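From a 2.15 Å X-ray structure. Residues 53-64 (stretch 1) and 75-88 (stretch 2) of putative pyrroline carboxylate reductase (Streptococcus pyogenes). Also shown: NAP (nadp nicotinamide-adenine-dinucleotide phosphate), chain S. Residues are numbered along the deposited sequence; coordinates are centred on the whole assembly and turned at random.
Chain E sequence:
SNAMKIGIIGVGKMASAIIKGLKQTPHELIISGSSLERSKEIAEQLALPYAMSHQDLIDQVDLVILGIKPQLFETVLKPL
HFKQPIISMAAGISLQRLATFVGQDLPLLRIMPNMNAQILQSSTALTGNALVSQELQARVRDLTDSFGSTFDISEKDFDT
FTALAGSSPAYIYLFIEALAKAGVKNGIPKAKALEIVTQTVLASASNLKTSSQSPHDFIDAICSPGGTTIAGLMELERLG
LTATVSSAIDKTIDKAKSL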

# COMPACT_ATOMS: atom_id res chain seq x y z
N SER E 53 21.30 46.73 22.35
CA SER E 53 21.96 45.45 22.09
C SER E 53 21.42 44.43 23.09
O SER E 53 20.70 44.81 24.02
CB SER E 53 23.48 45.58 22.27
OG SER E 53 23.84 45.69 23.64
N HIS E 54 21.77 43.16 22.92
CA HIS E 54 21.37 42.14 23.90
C HIS E 54 22.08 42.36 25.23
O HIS E 54 21.49 42.18 26.28
CB HIS E 54 21.63 40.70 23.41
CG HIS E 54 20.90 40.34 22.15
ND1 HIS E 54 19.68 40.88 21.82
CD2 HIS E 54 21.21 39.47 21.17
CE1 HIS E 54 19.28 40.38 20.66
NE2 HIS E 54 20.19 39.52 20.25
N GLN E 55 23.35 42.76 25.17
CA GLN E 55 24.09 43.06 26.39
C GLN E 55 23.48 44.27 27.10
O GLN E 55 23.36 44.27 28.33
CB GLN E 55 25.59 43.25 26.12
CG GLN E 55 26.48 43.11 27.36
CD GLN E 55 26.36 41.75 28.05
OE1 GLN E 55 26.66 40.70 27.47
NE2 GLN E 55 25.95 41.76 29.31
N ASP E 56 23.09 45.27 26.31
CA ASP E 56 22.40 46.46 26.82
C ASP E 56 21.11 46.05 27.55
O ASP E 56 20.81 46.56 28.64
CB ASP E 56 22.10 47.45 25.67
CG ASP E 56 21.40 48.73 26.13
OD1 ASP E 56 20.32 49.05 25.57
OD2 ASP E 56 21.92 49.41 27.05
N LEU E 57 20.36 45.12 26.95
CA LEU E 57 19.22 44.46 27.60
C LEU E 57 19.63 43.79 28.93
O LEU E 57 19.07 44.09 29.99
CB LEU E 57 18.61 43.44 26.62
CG LEU E 57 17.43 42.48 26.87
CD1 LEU E 57 17.63 41.57 28.10
CD2 LEU E 57 16.11 43.21 26.93
N ILE E 58 20.64 42.91 28.86
CA ILE E 58 21.08 42.12 30.02
C ILE E 58 21.47 42.96 31.25
O ILE E 58 21.19 42.57 32.39
CB ILE E 58 22.23 41.13 29.65
CG1 ILE E 58 21.76 40.12 28.59
CG2 ILE E 58 22.71 40.37 30.88
CD1 ILE E 58 22.90 39.44 27.82
N ASP E 59 22.10 44.12 31.01
CA ASP E 59 22.66 44.95 32.09
C ASP E 59 21.64 45.69 32.99
O ASP E 59 21.99 46.16 34.07
CB ASP E 59 23.69 45.93 31.51
CG ASP E 59 24.89 45.23 30.85
OD1 ASP E 59 25.23 44.08 31.23
OD2 ASP E 59 25.49 45.83 29.93
N GLN E 60 20.38 45.77 32.55
CA GLN E 60 19.34 46.50 33.30
C GLN E 60 18.18 45.65 33.85
O GLN E 60 17.33 46.15 34.59
CB GLN E 60 18.79 47.65 32.43
CG GLN E 60 18.45 47.25 30.99
CD GLN E 60 17.92 48.41 30.16
OE1 GLN E 60 18.36 48.62 29.03
NE2 GLN E 60 16.96 49.15 30.71
N VAL E 61 18.16 44.37 33.51
CA VAL E 61 17.00 43.50 33.72
C VAL E 61 17.16 42.52 34.91
O VAL E 61 18.28 42.15 35.25
CB VAL E 61 16.72 42.79 32.38
CG1 VAL E 61 16.52 41.31 32.53
CG2 VAL E 61 15.61 43.49 31.62
N ASP E 62 16.05 42.13 35.54
CA ASP E 62 16.08 41.16 36.67
C ASP E 62 15.87 39.71 36.26
O ASP E 62 16.11 38.79 37.05
CB ASP E 62 15.01 41.50 37.71
CG ASP E 62 15.06 42.94 38.16
OD1 ASP E 62 15.87 43.25 39.06
OD2 ASP E 62 14.28 43.74 37.60
N LEU E 63 15.41 39.52 35.03
CA LEU E 63 15.03 38.22 34.50
C LEU E 63 15.02 38.33 32.99
O LEU E 63 14.49 39.29 32.44
CB LEU E 63 13.65 37.84 35.01
CG LEU E 63 13.06 36.47 34.68
CD1 LEU E 63 13.70 35.35 35.49
CD2 LEU E 63 11.56 36.49 34.92
N VAL E 64 15.63 37.36 32.32
CA VAL E 64 15.63 37.29 30.85
C VAL E 64 14.70 36.18 30.35
O VAL E 64 14.63 35.09 30.94
CB VAL E 64 17.06 37.08 30.31
CG1 VAL E 64 17.05 36.68 28.83
CG2 VAL E 64 17.91 38.33 30.54
N THR E 75 25.24 30.30 18.78
CA THR E 75 25.63 31.53 18.10
C THR E 75 25.27 32.81 18.88
O THR E 75 26.11 33.70 19.03
CB THR E 75 25.02 31.59 16.69
OG1 THR E 75 25.57 30.53 15.91
CG2 THR E 75 25.30 32.93 16.00
N VAL E 76 24.03 32.90 19.36
CA VAL E 76 23.54 34.14 19.96
C VAL E 76 23.91 34.28 21.44
O VAL E 76 24.13 35.40 21.90
CB VAL E 76 21.99 34.33 19.74
CG1 VAL E 76 21.48 35.64 20.37
CG2 VAL E 76 21.63 34.31 18.24
N LEU E 77 23.98 33.18 22.18
CA LEU E 77 24.13 33.26 23.65
C LEU E 77 25.57 33.28 24.19
O LEU E 77 25.85 33.94 25.20
CB LEU E 77 23.35 32.14 24.35
CG LEU E 77 21.85 32.01 24.03
CD1 LEU E 77 21.26 30.87 24.82
CD2 LEU E 77 21.10 33.31 24.29
N LYS E 78 26.46 32.55 23.54
CA LYS E 78 27.83 32.39 24.03
C LYS E 78 28.59 33.73 24.21
O LYS E 78 29.16 33.95 25.28
CB LYS E 78 28.62 31.37 23.19
CG LYS E 78 28.22 29.93 23.45
CD LYS E 78 29.35 28.94 23.21
CE LYS E 78 28.90 27.53 23.58
NZ LYS E 78 29.95 26.46 23.47
N PRO E 79 28.58 34.62 23.18
CA PRO E 79 29.23 35.94 23.35
C PRO E 79 28.67 36.87 24.44
O PRO E 79 29.28 37.89 24.73
CB PRO E 79 29.07 36.60 21.96
CG PRO E 79 27.97 35.87 21.31
CD PRO E 79 28.03 34.45 21.82
N LEU E 80 27.54 36.52 25.03
CA LEU E 80 26.87 37.41 25.99
C LEU E 80 27.26 37.09 27.44
O LEU E 80 27.71 35.98 27.72
CB LEU E 80 25.35 37.31 25.80
CG LEU E 80 24.62 37.98 24.62
CD1 LEU E 80 25.37 37.98 23.29
CD2 LEU E 80 23.24 37.35 24.42
N HIS E 81 27.10 38.04 28.36
CA HIS E 81 27.40 37.76 29.77
C HIS E 81 26.15 37.93 30.64
O HIS E 81 25.75 39.05 30.93
CB HIS E 81 28.56 38.62 30.31
CG HIS E 81 29.69 38.80 29.35
ND1 HIS E 81 30.76 37.93 29.27
CD2 HIS E 81 29.92 39.76 28.42
CE1 HIS E 81 31.60 38.35 28.34
NE2 HIS E 81 31.12 39.46 27.81
N PHE E 82 25.57 36.81 31.07
CA PHE E 82 24.29 36.86 31.79
C PHE E 82 24.48 37.05 33.30
O PHE E 82 25.50 36.64 33.86
CB PHE E 82 23.40 35.65 31.44
CG PHE E 82 22.82 35.72 30.05
CD1 PHE E 82 23.48 35.16 28.96
CD2 PHE E 82 21.60 36.38 29.82
CE1 PHE E 82 22.95 35.24 27.67
CE2 PHE E 82 21.05 36.46 28.53
CZ PHE E 82 21.74 35.89 27.45
N LYS E 83 23.50 37.69 33.95
CA LYS E 83 23.66 38.22 35.30
C LYS E 83 22.41 37.98 36.16
O LYS E 83 22.34 38.42 37.32
CB LYS E 83 23.93 39.72 35.20
CG LYS E 83 25.16 40.10 34.36
CD LYS E 83 24.99 41.49 33.71
CE LYS E 83 26.34 42.22 33.53
NZ LYS E 83 27.34 41.52 32.64
N GLN E 84 21.42 37.29 35.58
CA GLN E 84 20.13 37.07 36.22
C GLN E 84 19.56 35.72 35.78
O GLN E 84 20.07 35.13 34.83
CB GLN E 84 19.15 38.17 35.83
CG GLN E 84 18.89 38.24 34.34
CD GLN E 84 20.03 38.91 33.61
OE1 GLN E 84 20.81 38.24 32.92
NE2 GLN E 84 20.14 40.22 33.76
N PRO E 85 18.48 35.24 36.46
CA PRO E 85 17.85 34.00 36.00
C PRO E 85 17.33 34.14 34.56
O PRO E 85 16.99 35.24 34.11
CB PRO E 85 16.68 33.82 36.99
CG PRO E 85 17.09 34.59 38.20
CD PRO E 85 17.81 35.79 37.65
N ILE E 86 17.31 33.03 33.82
CA ILE E 86 16.87 33.03 32.43
C ILE E 86 15.78 31.99 32.22
O ILE E 86 15.85 30.88 32.77
CB ILE E 86 18.07 32.75 31.48
CG1 ILE E 86 19.17 33.79 31.66
CG2 ILE E 86 17.63 32.72 30.02
CD1 ILE E 86 20.56 33.27 31.27
N ILE E 87 14.77 32.36 31.43
CA ILE E 87 13.73 31.44 30.99
C ILE E 87 13.89 31.17 29.50
O ILE E 87 13.88 32.10 28.68
CB ILE E 87 12.31 32.00 31.24
CG1 ILE E 87 12.10 32.34 32.73
CG2 ILE E 87 11.23 31.03 30.73
CD1 ILE E 87 10.96 33.35 32.97
N SER E 88 14.03 29.89 29.15
CA SER E 88 14.02 29.46 27.76
C SER E 88 12.67 28.89 27.39
O SER E 88 12.08 28.09 28.15
CB SER E 88 15.12 28.41 27.51
OG SER E 88 15.02 27.80 26.23
PA NAP S . 10.02 32.72 14.80
O1A NAP S . 10.81 32.40 13.58
O2A NAP S . 8.64 33.16 14.42
O5B NAP S . 10.74 33.82 15.74
C5B NAP S . 12.13 33.86 15.93
C4B NAP S . 12.54 35.33 16.03
O4B NAP S . 13.87 35.48 16.50
C3B NAP S . 12.46 36.02 14.67
O3B NAP S . 11.54 37.08 14.77
C2B NAP S . 13.86 36.51 14.37
O2B NAP S . 13.94 37.83 13.87
C1B NAP S . 14.50 36.50 15.75
N9A NAP S . 15.98 36.40 15.67
C8A NAP S . 16.73 35.82 14.68
N7A NAP S . 18.04 35.97 14.99
C5A NAP S . 18.14 36.66 16.16
C6A NAP S . 19.23 37.09 16.90
N6A NAP S . 20.37 37.35 16.26
N1A NAP S . 19.01 37.78 18.08
C2A NAP S . 17.72 38.06 18.50
N3A NAP S . 16.64 37.63 17.74
C4A NAP S . 16.85 36.94 16.59
O3 NAP S . 10.01 31.43 15.79
PN NAP S . 8.85 31.13 16.87
O1N NAP S . 7.83 30.26 16.20
O2N NAP S . 8.39 32.37 17.55
O5D NAP S . 9.65 30.22 17.94
C5D NAP S . 10.50 30.79 18.91
C4D NAP S . 10.73 29.80 20.05
O4D NAP S . 9.51 29.40 20.64
C3D NAP S . 11.42 28.53 19.56
O3D NAP S . 12.51 28.28 20.42
C2D NAP S . 10.39 27.42 19.65
O2D NAP S . 11.02 26.19 20.01
C1D NAP S . 9.40 27.98 20.69
N1N NAP S . 7.97 27.61 20.52
C2N NAP S . 7.25 28.01 19.41
C3N NAP S . 5.90 27.69 19.29
C7N NAP S . 5.07 28.21 18.16
O7N NAP S . 3.70 27.88 18.17
N7N NAP S . 5.62 28.97 17.20
C4N NAP S . 5.27 26.95 20.31
C5N NAP S . 5.99 26.56 21.43
C6N NAP S . 7.34 26.90 21.52
P2B NAP S . 13.57 38.26 12.35
O1X NAP S . 14.00 39.71 12.16
O2X NAP S . 14.33 37.39 11.38
O3X NAP S . 12.08 38.13 12.11

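Val-64, Ile-58 and Gln-84 cover the most surface in this contact, and each anchors a different kind of interaction: strand pairing, apolar packing and hydrogen bonding to backbone carbonyls. Val-64 lies beside Ile-86 in a parallel bridge, their CA atoms 4.7 Å apart. As is usual for parallel strands, its two backbone bonds go to the residues flanking its partner: Val-64 N donates to Pro-85 O at 3.1 Å, and Ile-87 N donates to Val-64 O at 2.8 Å, both nearly straight. The same carbonyls also receive CA-H...O contacts, Leu-63 CA to Pro-85 O at 3.6 Å and Ile-86 CA to Val-64 O at 3.4 Å. The side chains of Val-64 and Ile-86 share one face of the sheet, where Val-64 CB comes within 4.1 Å of Ile-86 CG1; Val-64 CG1 also reaches Phe-82 CE2 at 4.0 Å. The CA-to-CB bond of Leu-63 points away from stretch 2, yet the end of the side chain comes back to it, with CD1 3.7 Å from Pro-85 CB and CD2 3.7 Å from Ile-87 CD1.

The CA-to-CB bond of Ile-58 points toward stretch 2. With chi1 m and chi2 t, its CD1 sits over one face of the Phe-82 ring, 3.8 Å from the centroid and 20° off the normal, a CH-pi contact. The same methyl lies 3.8 Å from Leu-80 CB, so a single carbon bridges two apolar neighbours, while Ile-58 CG2 packs 3.8 Å from Lys-83 CD.

Gln-84 is buried, and both ends of its amide are engaged. NE2 donates to two backbone carbonyls of stretch 1, Ile-58 O at 2.9 Å and Val-61 O at 3.1 Å; the latter bond is the straighter, at 166° against 138°. OE1 turns back to its own stretch and accepts from Lys-83 N, with Lys-83 N to Gln-84 OE1 at 2.9 Å. One side chain thus ties the backbone at Ile-58 and Val-61 to the loop ahead of the strand that begins at Ile-86.

A second glutamine does comparable work nearer the start of the helix. Gln-55 pairs its amide with the backbone of His-81: His-81 N donates to Gln-55 OE1 at 2.8 Å, and Gln-55 NE2 donates to His-81 O at 3.2 Å, almost perfectly straight. Gln-55 NE2 also donates to Asp-59 OD1 at 3.1 Å, and that carboxylate oxygen forms a long salt bridge to Lys-83, Asp-59 OD1 to Lys-83 NZ at 3.6 Å. Ser-53 caps the helix, its OG accepting from Asp-56 N at 2.8 Å.

Next along the helix, His-54 touches both stretch 2 and the cofactor. Its CB is 3.9 Å from Leu-80 CD2 and its CD2 is 3.9 Å from Val-76 CG1, while NE2 donates to N1A of NAP at 3.0 Å, with the adenine nitrogen at the ring edge.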